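Local coordinates for major capsid protein (Norovirus Hu/GI.7/TCH-060/USA/2003, PDB 4P25) that builds the norovirus capsid and, through its protruding domain, binds fucose-bearing histo-blood group antigens such as Lewis Y, at residues Ser121-Asn133 with Ile143-Gln155. Sequence-based numbering, arbitrary orientation.
Sequences SGDPMSRLDVKQN and IEFTSDQDPTGDQ. With FUC (alpha-L-fucopyranose), chain F; FUC (alpha-L-fucopyranose), chain E.
Gln149 is bent at chi2 (76°), which turns its amide toward strand 125-130 and sets OE1 2.7 Å from Arg127 N; the N-H points almost straight at the oxygen but meets it from above the carbonyl plane. Two residues earlier Ser147 holds OG opposite its own backbone N (chi1 179°), and from there the hydroxyl donates to Arg127 O at 2.9 Å while accepting from Gln149 N in an ST turn. Both peptide groups of Arg127 are thus tied by side chains of the loop. Two residues along strand 125-130, main chain takes over: Asp129 N gives to Thr146 O (2.8 Å) and Thr146 N to Asp129 O (3.0 Å), a single antiparallel hydrogen-bonded bridge. On the side facing Leu80 of strand 78-83, which packs against both residues, Leu128 lays CD2 over one face of the Phe145 ring, 3.9 Å from its centroid, and the same methyl meets Pro151 CG. On the sugar side Arg127 grips Asp129 side-on, NE to OD1 (2.8 Å) and NH2 to OD2 (3.1 Å). A water accepts from Asp148 N and lies within bonding distance of Arg127 O and Asp129 OD2. Arg127 NH2 also reaches O3 of a fucose, at the guanidinium edge, in a weak and rather doubtful bond. The loop holds the backbone of both pocket residues and the salt bridge limits the guanidinium's rotation, consistent with the loop serving as a second shell to this part of the glycan pocket.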
loop_
_atom_site.group_PDB
_atom_site.type_symbol
_atom_site.label_atom_id
_atom_site.label_comp_id
_atom_site.label_asym_id
_atom_site.label_seq_id
_atom_site.Cartn_x
_atom_site.Cartn_y
_atom_site.Cartn_z
ATOM N N SER A 121 9.258 -23.816 -0.184
ATOM C CA SER A 121 10.342 -24.341 -1.014
ATOM C C SER A 121 9.819 -24.396 -2.439
ATOM O O SER A 121 8.607 -24.487 -2.635
ATOM C CB SER A 121 10.759 -25.733 -0.544
ATOM O OG SER A 121 9.629 -26.567 -0.353
ATOM N N GLY A 122 10.690 -24.327 -3.444
ATOM C CA GLY A 122 10.150 -24.231 -4.750
ATOM C C GLY A 122 9.354 -22.927 -4.861
ATOM O O GLY A 122 9.416 -22.111 -3.974
ATOM N N ASP A 123 8.704 -22.734 -5.992
ATOM C CA ASP A 123 7.790 -21.635 -6.277
ATOM C C ASP A 123 6.602 -21.599 -5.371
ATOM O O ASP A 123 5.747 -22.456 -5.440
ATOM C CB ASP A 123 7.411 -21.734 -7.760
ATOM C CG ASP A 123 6.599 -20.564 -8.258
ATOM O OD1 ASP A 123 6.264 -19.678 -7.446
ATOM O OD2 ASP A 123 6.263 -20.530 -9.471
ATOM N N PRO A 124 6.546 -20.596 -4.509
ATOM C CA PRO A 124 5.454 -20.530 -3.534
ATOM C C PRO A 124 4.155 -19.939 -4.083
ATOM O O PRO A 124 3.138 -19.943 -3.377
ATOM C CB PRO A 124 6.016 -19.592 -2.465
ATOM C CG PRO A 124 6.847 -18.632 -3.258
ATOM C CD PRO A 124 7.488 -19.469 -4.347
ATOM N N MET A 125 4.187 -19.433 -5.312
ATOM C CA MET A 125 3.055 -18.667 -5.827
ATOM C C MET A 125 2.085 -19.523 -6.627
ATOM O O MET A 125 2.490 -20.417 -7.370
ATOM C CB MET A 125 3.536 -17.500 -6.702
ATOM C CG MET A 125 4.638 -16.648 -6.094
ATOM S SD MET A 125 4.249 -15.989 -4.456
ATOM C CE MET A 125 2.828 -14.963 -4.828
ATOM N N SER A 126 0.801 -19.232 -6.466
ATOM C CA SER A 126 -0.234 -19.793 -7.326
ATOM C C SER A 126 -0.998 -18.631 -7.941
ATOM O O SER A 126 -1.264 -17.628 -7.271
ATOM C CB SER A 126 -1.194 -20.664 -6.512
ATOM O OG SER A 126 -0.519 -21.750 -5.904
ATOM N N ARG A 127 -1.345 -18.745 -9.218
ATOM C CA ARG A 127 -2.217 -17.757 -9.830
ATOM C C ARG A 127 -3.624 -18.335 -9.883
ATOM O O ARG A 127 -3.863 -19.369 -10.526
ATOM C CB ARG A 127 -1.726 -17.354 -11.225
ATOM C CG ARG A 127 -2.339 -16.039 -11.726
ATOM C CD ARG A 127 -2.048 -15.802 -13.207
ATOM N NE ARG A 127 -2.791 -16.744 -14.040
ATOM C CZ ARG A 127 -2.436 -17.128 -15.265
ATOM N NH1 ARG A 127 -1.332 -16.654 -15.838
ATOM N NH2 ARG A 127 -3.188 -18.000 -15.919
ATOM N N LEU A 128 -4.543 -17.686 -9.170
ATOM C CA LEU A 128 -5.939 -18.102 -9.156
ATOM C C LEU A 128 -6.701 -17.339 -10.224
ATOM O O LEU A 128 -6.746 -16.105 -10.211
ATOM C CB LEU A 128 -6.564 -17.853 -7.786
ATOM C CG LEU A 128 -5.731 -18.334 -6.587
ATOM C CD1 LEU A 128 -6.507 -18.160 -5.292
ATOM C CD2 LEU A 128 -5.274 -19.786 -6.762
ATOM N N ASP A 129 -7.280 -18.081 -11.160
ATOM C CA ASP A 129 -8.026 -17.491 -12.255
ATOM C C ASP A 129 -9.518 -17.573 -11.926
ATOM O O ASP A 129 -10.105 -18.654 -11.850
ATOM C CB ASP A 129 -7.647 -18.189 -13.563
ATOM C CG ASP A 129 -6.140 -18.138 -13.821
ATOM O OD1 ASP A 129 -5.534 -17.067 -13.580
ATOM O OD2 ASP A 129 -5.554 -19.163 -14.232
ATOM N N VAL A 130 -10.112 -16.406 -11.697
ATOM C CA VAL A 130 -11.453 -16.312 -11.129
ATOM C C VAL A 130 -12.426 -15.669 -12.102
ATOM O O VAL A 130 -12.169 -14.570 -12.611
ATOM C CB VAL A 130 -11.434 -15.459 -9.843
ATOM C CG1 VAL A 130 -12.830 -15.351 -9.244
ATOM C CG2 VAL A 130 -10.447 -16.037 -8.834
ATOM N N LYS A 131 -13.541 -16.349 -12.357
ATOM C CA LYS A 131 -14.592 -15.793 -13.203
ATOM C C LYS A 131 -15.732 -15.259 -12.344
ATOM O O LYS A 131 -16.014 -15.795 -11.267
ATOM C CB LYS A 131 -15.125 -16.846 -14.185
ATOM C CG LYS A 131 -14.058 -17.439 -15.089
ATOM C CD LYS A 131 -14.675 -18.199 -16.252
ATOM C CE LYS A 131 -15.221 -17.255 -17.319
ATOM N NZ LYS A 131 -14.143 -16.604 -18.125
ATOM N N GLN A 132 -16.376 -14.200 -12.823
ATOM C CA GLN A 132 -17.519 -13.616 -12.123
ATOM C C GLN A 132 -18.818 -14.187 -12.674
ATOM O O GLN A 132 -19.652 -13.476 -13.246
ATOM C CB GLN A 132 -17.490 -12.088 -12.202
ATOM C CG GLN A 132 -16.289 -11.493 -11.469
ATOM C CD GLN A 132 -16.309 -9.976 -11.411
ATOM O OE1 GLN A 132 -17.309 -9.369 -11.033
ATOM N NE2 GLN A 132 -15.191 -9.357 -11.783
ATOM N N ASN A 133 -18.961 -15.498 -12.505
ATOM C CA ASN A 133 -20.178 -16.197 -12.895
ATOM C C ASN A 133 -20.938 -16.678 -11.656
ATOM O O ASN A 133 -20.740 -16.140 -10.569
ATOM C CB ASN A 133 -19.871 -17.332 -13.881
ATOM C CG ASN A 133 -18.722 -18.215 -13.425
ATOM O OD1 ASN A 133 -18.287 -18.148 -12.276
ATOM N ND2 ASN A 133 -18.232 -19.063 -14.328
ATOM N N ILE A 143 -15.678 -18.181 -3.487
ATOM C CA ILE A 143 -15.513 -18.031 -4.925
ATOM C C ILE A 143 -14.869 -19.296 -5.455
ATOM O O ILE A 143 -14.310 -20.084 -4.688
ATOM C CB ILE A 143 -14.628 -16.817 -5.291
ATOM C CG1 ILE A 143 -13.217 -16.981 -4.712
ATOM C CG2 ILE A 143 -15.282 -15.512 -4.840
ATOM C CD1 ILE A 143 -12.279 -15.840 -5.050
ATOM N N GLU A 144 -14.957 -19.511 -6.761
ATOM C CA GLU A 144 -14.258 -20.631 -7.368
ATOM C C GLU A 144 -13.127 -20.122 -8.251
ATOM O O GLU A 144 -13.098 -18.949 -8.616
ATOM C CB GLU A 144 -15.225 -21.531 -8.140
ATOM C CG GLU A 144 -16.290 -22.140 -7.221
ATOM C CD GLU A 144 -17.065 -23.293 -7.846
ATOM O OE1 GLU A 144 -16.760 -23.684 -8.990
ATOM O OE2 GLU A 144 -17.987 -23.804 -7.174
ATOM N N PHE A 145 -12.180 -21.000 -8.555
ATOM C CA PHE A 145 -11.064 -20.633 -9.420
ATOM C C PHE A 145 -10.534 -21.839 -10.176
ATOM O O PHE A 145 -10.802 -22.991 -9.814
ATOM C CB PHE A 145 -9.920 -19.976 -8.615
ATOM C CG PHE A 145 -9.238 -20.909 -7.639
ATOM C CD1 PHE A 145 -8.204 -21.739 -8.049
ATOM C CD2 PHE A 145 -9.624 -20.942 -6.304
ATOM C CE1 PHE A 145 -7.580 -22.605 -7.152
ATOM C CE2 PHE A 145 -9.002 -21.797 -5.403
ATOM C CZ PHE A 145 -7.976 -22.626 -5.829
ATOM N N THR A 146 -9.789 -21.566 -11.236
ATOM C CA THR A 146 -8.947 -22.573 -11.852
ATOM C C THR A 146 -7.520 -22.074 -11.688
ATOM O O THR A 146 -7.298 -20.867 -11.518
ATOM C CB THR A 146 -9.284 -22.794 -13.347
ATOM O OG1 THR A 146 -9.166 -21.560 -14.064
ATOM C CG2 THR A 146 -10.701 -23.341 -13.508
ATOM N N SER A 147 -6.559 -22.990 -11.706
ATOM C CA SER A 147 -5.157 -22.625 -11.554
ATOM C C SER A 147 -4.269 -23.648 -12.234
ATOM O O SER A 147 -4.552 -24.846 -12.208
ATOM C CB SER A 147 -4.780 -22.538 -10.072
ATOM O OG SER A 147 -3.406 -22.212 -9.919
ATOM N N ASP A 148 -3.190 -23.179 -12.843
ATOM C CA ASP A 148 -2.215 -24.091 -13.425
ATOM C C ASP A 148 -1.253 -24.601 -12.355
ATOM O O ASP A 148 -0.448 -25.496 -12.605
ATOM C CB ASP A 148 -1.473 -23.431 -14.589
ATOM C CG ASP A 148 -2.321 -23.359 -15.841
ATOM O OD1 ASP A 148 -3.222 -24.214 -15.985
ATOM O OD2 ASP A 148 -2.095 -22.457 -16.677
ATOM N N GLN A 149 -1.357 -24.033 -11.157
ATOM C CA GLN A 149 -0.570 -24.502 -10.026
ATOM C C GLN A 149 -1.468 -25.354 -9.133
ATOM O O GLN A 149 -2.596 -25.672 -9.516
ATOM C CB GLN A 149 0.044 -23.320 -9.261
ATOM C CG GLN A 149 1.018 -22.474 -10.093
ATOM C CD GLN A 149 0.315 -21.548 -11.077
ATOM O OE1 GLN A 149 -0.700 -20.928 -10.751
ATOM N NE2 GLN A 149 0.844 -21.469 -12.299
ATOM N N ASP A 150 -0.976 -25.738 -7.958
ATOM C CA ASP A 150 -1.750 -26.595 -7.058
ATOM C C ASP A 150 -1.857 -25.991 -5.654
ATOM O O ASP A 150 -1.331 -26.550 -4.696
ATOM C CB ASP A 150 -1.121 -27.994 -6.982
ATOM C CG ASP A 150 -2.066 -29.043 -6.402
ATOM O OD1 ASP A 150 -3.275 -28.762 -6.265
ATOM O OD2 ASP A 150 -1.595 -30.162 -6.099
ATOM N N PRO A 151 -2.546 -24.842 -5.534
ATOM C CA PRO A 151 -2.690 -24.207 -4.222
ATOM C C PRO A 151 -3.490 -25.067 -3.251
ATOM O O PRO A 151 -4.468 -25.705 -3.647
ATOM C CB PRO A 151 -3.454 -22.916 -4.537
ATOM C CG PRO A 151 -4.190 -23.213 -5.803
ATOM C CD PRO A 151 -3.266 -24.093 -6.586
ATOM N N THR A 152 -3.055 -25.093 -1.996
ATOM C CA THR A 152 -3.774 -25.784 -0.933
ATOM C C THR A 152 -3.780 -24.914 0.316
ATOM O O THR A 152 -2.999 -23.968 0.433
ATOM C CB THR A 152 -3.124 -27.137 -0.576
ATOM O OG1 THR A 152 -1.785 -26.917 -0.111
ATOM C CG2 THR A 152 -3.099 -28.078 -1.780
ATOM N N GLY A 153 -4.672 -25.232 1.245
ATOM C CA GLY A 153 -4.730 -24.542 2.522
ATOM C C GLY A 153 -5.035 -23.053 2.457
ATOM O O GLY A 153 -5.800 -22.590 1.608
ATOM N N ASP A 154 -4.417 -22.315 3.375
ATOM C CA ASP A 154 -4.658 -20.892 3.589
ATOM C C ASP A 154 -3.853 -20.069 2.583
ATOM O O ASP A 154 -2.632 -19.961 2.695
ATOM C CB ASP A 154 -4.253 -20.574 5.033
ATOM C CG ASP A 154 -4.508 -19.124 5.443
ATOM O OD1 ASP A 154 -5.101 -18.336 4.674
ATOM O OD2 ASP A 154 -4.104 -18.788 6.582
ATOM N N GLN A 155 -4.547 -19.494 1.601
ATOM C CA GLN A 155 -3.904 -18.720 0.541
ATOM C C GLN A 155 -4.195 -17.235 0.695
ATOM O O GLN A 155 -5.348 -16.837 0.884
ATOM C CB GLN A 155 -4.393 -19.179 -0.838
ATOM C CG GLN A 155 -4.019 -20.607 -1.217
ATOM C CD GLN A 155 -2.555 -20.768 -1.615
ATOM O OE1 GLN A 155 -1.984 -19.926 -2.314
ATOM N NE2 GLN A 155 -1.944 -21.861 -1.171
HETATM C C1 FUC F . 14.459 -25.599 -4.873
HETATM C C2 FUC F . 14.976 -25.857 -3.467
HETATM C C3 FUC F . 15.652 -24.604 -2.938
HETATM C C4 FUC F . 14.696 -23.428 -3.040
HETATM C C5 FUC F . 14.194 -23.306 -4.470
HETATM C C6 FUC F . 13.224 -22.127 -4.572
HETATM O O2 FUC F . 15.920 -26.937 -3.495
HETATM O O3 FUC F . 16.022 -24.802 -1.564
HETATM O O4 FUC F . 13.582 -23.638 -2.159
HETATM O O5 FUC F . 13.519 -24.514 -4.846
HETATM C C1 FUC E . -6.316 -16.218 -19.020
HETATM C C2 FUC E . -5.579 -17.140 -18.062
HETATM C C3 FUC E . -5.002 -18.315 -18.833
HETATM C C4 FUC E . -4.147 -17.800 -19.980
HETATM C C5 FUC E . -4.965 -16.842 -20.831
HETATM C C6 FUC E . -4.102 -16.318 -21.980
HETATM O O2 FUC E . -6.490 -17.623 -17.065
HETATM O O3 FUC E . -4.194 -19.113 -17.955
HETATM O O4 FUC E . -3.001 -17.116 -19.454
HETATM O O5 FUC E . -5.406 -15.742 -20.022
HETATM O O HOH W 1 0.331 -20.890 -3.489
HETATM O O HOH W 2 -3.116 -20.247 -13.087
HETATM O O HOH W 3 -11.343 -19.949 -14.689
HETATM O O HOH W 4 -16.017 -17.702 -8.861
HETATM O O HOH W 5 -13.927 -18.943 -11.259
#